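Local structure of trichosurin (Trichosurus vulpecula, 2RA6) at residues Glu102-Asn107 and Lys140-Glu145. The protein probably carries small hydrophobic molecules as a dimeric milk-whey lipocalin, here holding 4-ethylphenol in its beta-barrel. The protein carries 1 engineered substitution. Numbering follows the deposited sequence.
Sequences ESSKPN and KKRFEE. Engineered in segment 102-107: Glu102 (natural residue Gly).
With CG anti to the backbone N (chi1 -176°) and a single bend at chi3, Arg142 reaches from helix 137-148 to Ser104, whose OG sits between its own backbone N and carbonyl carbon (chi1 60°). In the lipocalin fold a helix packs on the outside of the beta-barrel, and here one side chain spans from that helix to the hairpin loop joining strands 96-102 and 109-118. The guanidinium presents its edge: Ser104 OG lies near its plane, accepting a weak, bent hydrogen bond from Arg142 NH1 (3.5 Å, 136° at the hydrogen), with Arg142 NH2 3.3 Å from the same oxygen. The serine hydroxyl has a stronger partner in Tyr109 OH, within the same hairpin. Were Arg142 an alanine, the side chain spanning from helix to loop would be gone, and Ser104 OG would probably lose its weak donor from the helix while keeping Tyr109. Deeper down, Phe143 packs against Val32 of strand 29-35 and Ala126 and Leu128 of strand 121-130. Lys105 NZ gives Ser104 OG a weak hydrogen bond (3.4 Å); the same NZ stands 3.7 Å from Arg142 NH2, a close approach of like charges, oblique to the guanidinium.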
ATOM      1  N   GLU B 102      -0.152   9.486  -7.150  1.00 15.00           N
ATOM      2  CA  GLU B 102       1.166  10.118  -7.200  1.00 17.17           C
ATOM      3  C   GLU B 102       1.413  10.695  -8.597  1.00 17.78           C
ATOM      4  O   GLU B 102       0.940  10.148  -9.591  1.00 15.96           O
ATOM      5  CB  GLU B 102       2.277   9.095  -6.924  1.00 20.62           C
ATOM      6  CG  GLU B 102       2.131   8.273  -5.652  1.00 27.03           C
ATOM      7  CD  GLU B 102       3.291   7.306  -5.451  1.00 32.01           C
ATOM      8  OE1 GLU B 102       3.696   6.639  -6.430  1.00 35.01           O
ATOM      9  OE2 GLU B 102       3.792   7.207  -4.311  1.00 36.06           O
ATOM     10  N   SER B 103       2.150  11.801  -8.664  1.00 18.25           N
ATOM     11  CA  SER B 103       2.528  12.413  -9.941  1.00 18.43           C
ATOM     12  C   SER B 103       3.402  13.641  -9.761  1.00 21.17           C
ATOM     13  O   SER B 103       3.032  14.573  -9.055  1.00 22.50           O
ATOM     14  CB  SER B 103       1.320  12.823 -10.787  1.00 19.47           C
ATOM     15  OG  SER B 103       1.780  13.388 -12.018  1.00 18.21           O
ATOM     16  N   SER B 104       4.554  13.626 -10.418  1.00 22.51           N
ATOM     17  CA  SER B 104       5.484  14.740 -10.366  1.00 26.26           C
ATOM     18  C   SER B 104       5.072  15.762 -11.424  1.00 26.72           C
ATOM     19  O   SER B 104       5.504  16.913 -11.393  1.00 28.06           O
ATOM     20  CB  SER B 104       6.913  14.254 -10.628  1.00 26.74           C
ATOM     21  OG  SER B 104       7.039  13.646 -11.903  1.00 31.73           O
ATOM     22  N   LYS B 105       4.234  15.323 -12.357  1.00 27.35           N
ATOM     23  CA  LYS B 105       3.723  16.170 -13.432  1.00 27.58           C
ATOM     24  C   LYS B 105       2.234  15.869 -13.581  1.00 26.88           C
ATOM     25  O   LYS B 105       1.814  15.197 -14.524  1.00 24.37           O
ATOM     26  CB  LYS B 105       4.468  15.876 -14.737  1.00 29.30           C
ATOM     27  CG  LYS B 105       5.915  16.348 -14.726  1.00 32.00           C
ATOM     28  CD  LYS B 105       6.615  16.066 -16.045  1.00 34.85           C
ATOM     29  CE  LYS B 105       6.968  14.596 -16.185  1.00 36.41           C
ATOM     30  NZ  LYS B 105       7.948  14.170 -15.146  1.00 37.34           N
ATOM     31  N   PRO B 106       1.417  16.384 -12.648  1.00 27.02           N
ATOM     32  CA  PRO B 106      -0.039  16.203 -12.597  1.00 26.32           C
ATOM     33  C   PRO B 106      -0.841  16.497 -13.858  1.00 26.11           C
ATOM     34  O   PRO B 106      -1.917  15.930 -14.050  1.00 25.53           O
ATOM     35  CB  PRO B 106      -0.455  17.083 -11.418  1.00 27.24           C
ATOM     36  CG  PRO B 106       0.577  18.164 -11.424  1.00 28.37           C
ATOM     37  CD  PRO B 106       1.848  17.390 -11.662  1.00 27.76           C
ATOM     38  N   ASN B 107      -0.322  17.370 -14.715  1.00 27.01           N
ATOM     39  CA  ASN B 107      -1.023  17.714 -15.948  1.00 28.08           C
ATOM     40  C   ASN B 107      -0.582  16.826 -17.104  1.00 26.79           C
ATOM     41  O   ASN B 107      -1.188  16.844 -18.177  1.00 27.77           O
ATOM     42  CB  ASN B 107      -0.764  19.178 -16.312  1.00 31.78           C
ATOM     43  CG  ASN B 107      -1.737  19.700 -17.352  1.00 35.48           C
ATOM     44  OD1 ASN B 107      -1.495  20.729 -17.986  1.00 38.57           O
ATOM     45  ND2 ASN B 107      -2.855  19.000 -17.525  1.00 36.54           N
ATOM     46  N   LYS B 140       7.504   6.364 -18.735  1.00 14.50           N
ATOM     47  CA  LYS B 140       7.217   4.934 -18.693  1.00 14.53           C
ATOM     48  C   LYS B 140       8.375   4.147 -18.086  1.00 15.90           C
ATOM     49  O   LYS B 140       8.157   3.215 -17.308  1.00 15.70           O
ATOM     50  CB  LYS B 140       6.871   4.404 -20.093  1.00 15.56           C
ATOM     51  CG  LYS B 140       5.559   4.967 -20.619  1.00 13.56           C
ATOM     52  CD  LYS B 140       5.004   4.195 -21.814  1.00 18.45           C
ATOM     53  CE  LYS B 140       5.874   4.325 -23.042  1.00 21.12           C
ATOM     54  NZ  LYS B 140       5.205   3.685 -24.214  1.00 19.08           N
ATOM     55  N   LYS B 141       9.602   4.539 -18.422  1.00 15.84           N
ATOM     56  CA  LYS B 141      10.791   3.866 -17.900  1.00 16.46           C
ATOM     57  C   LYS B 141      10.857   3.947 -16.380  1.00 16.41           C
ATOM     58  O   LYS B 141      11.138   2.952 -15.707  1.00 16.52           O
ATOM     59  CB  LYS B 141      12.060   4.486 -18.496  1.00 18.95           C
ATOM     60  CG  LYS B 141      13.351   3.834 -18.013  1.00 21.30           C
ATOM     61  CD  LYS B 141      14.574   4.565 -18.552  1.00 25.58           C
ATOM     62  CE  LYS B 141      15.862   3.901 -18.094  1.00 27.02           C
ATOM     63  NZ  LYS B 141      15.981   2.521 -18.637  1.00 28.97           N
ATOM     64  N   ARG B 142      10.606   5.134 -15.842  1.00 15.16           N
ATOM     65  CA  ARG B 142      10.647   5.334 -14.396  1.00 16.83           C
ATOM     66  C   ARG B 142       9.561   4.505 -13.707  1.00 16.01           C
ATOM     67  O   ARG B 142       9.817   3.855 -12.694  1.00 15.95           O
ATOM     68  CB  ARG B 142      10.478   6.822 -14.079  1.00 20.12           C
ATOM     69  CG  ARG B 142      10.595   7.176 -12.605  1.00 25.42           C
ATOM     70  CD  ARG B 142      10.475   8.684 -12.401  1.00 29.88           C
ATOM     71  NE  ARG B 142       9.252   9.213 -13.001  1.00 34.18           N
ATOM     72  CZ  ARG B 142       8.878  10.488 -12.952  1.00 35.88           C
ATOM     73  NH1 ARG B 142       9.630  11.384 -12.326  1.00 37.79           N
ATOM     74  NH2 ARG B 142       7.750  10.870 -13.534  1.00 35.28           N
ATOM     75  N   PHE B 143       8.358   4.518 -14.273  1.00 14.94           N
ATOM     76  CA  PHE B 143       7.239   3.763 -13.718  1.00 14.87           C
ATOM     77  C   PHE B 143       7.575   2.279 -13.688  1.00 14.71           C
ATOM     78  O   PHE B 143       7.396   1.599 -12.671  1.00 16.32           O
ATOM     79  CB  PHE B 143       5.994   3.979 -14.583  1.00 14.60           C
ATOM     80  CG  PHE B 143       4.797   3.161 -14.163  1.00 15.53           C
ATOM     81  CD1 PHE B 143       3.980   3.574 -13.116  1.00 15.73           C
ATOM     82  CD2 PHE B 143       4.463   2.002 -14.855  1.00 15.80           C
ATOM     83  CE1 PHE B 143       2.837   2.838 -12.767  1.00 14.48           C
ATOM     84  CE2 PHE B 143       3.331   1.261 -14.518  1.00 14.82           C
ATOM     85  CZ  PHE B 143       2.518   1.678 -13.477  1.00 13.03           C
ATOM     86  N   GLU B 144       8.063   1.776 -14.815  1.00 15.13           N
ATOM     87  CA  GLU B 144       8.414   0.365 -14.937  1.00 16.11           C
ATOM     88  C   GLU B 144       9.565  -0.052 -14.026  1.00 16.92           C
ATOM     89  O   GLU B 144       9.516  -1.121 -13.415  1.00 17.00           O
ATOM     90  CB  GLU B 144       8.720   0.051 -16.405  1.00 17.35           C
ATOM     91  CG  GLU B 144       7.443  -0.049 -17.234  1.00 21.24           C
ATOM     92  CD  GLU B 144       7.663   0.131 -18.720  1.00 23.98           C
ATOM     93  OE1 GLU B 144       8.730  -0.276 -19.223  1.00 26.34           O
ATOM     94  OE2 GLU B 144       6.750   0.669 -19.389  1.00 25.17           O
ATOM     95  N   GLU B 145      10.590   0.788 -13.919  1.00 18.03           N
ATOM     96  CA  GLU B 145      11.724   0.472 -13.061  1.00 19.17           C
ATOM     97  C   GLU B 145      11.313   0.505 -11.594  1.00 19.51           C
ATOM     98  O   GLU B 145      11.769  -0.319 -10.800  1.00 18.74           O
ATOM     99  CB  GLU B 145      12.875   1.451 -13.304  1.00 22.47           C
ATOM    100  CG  GLU B 145      13.412   1.408 -14.720  1.00 26.94           C
ATOM    101  CD  GLU B 145      14.657   2.250 -14.895  1.00 30.36           C
ATOM    102  OE1 GLU B 145      14.680   3.390 -14.382  1.00 34.70           O
ATOM    103  OE2 GLU B 145      15.604   1.776 -15.553  1.00 34.23           O
TER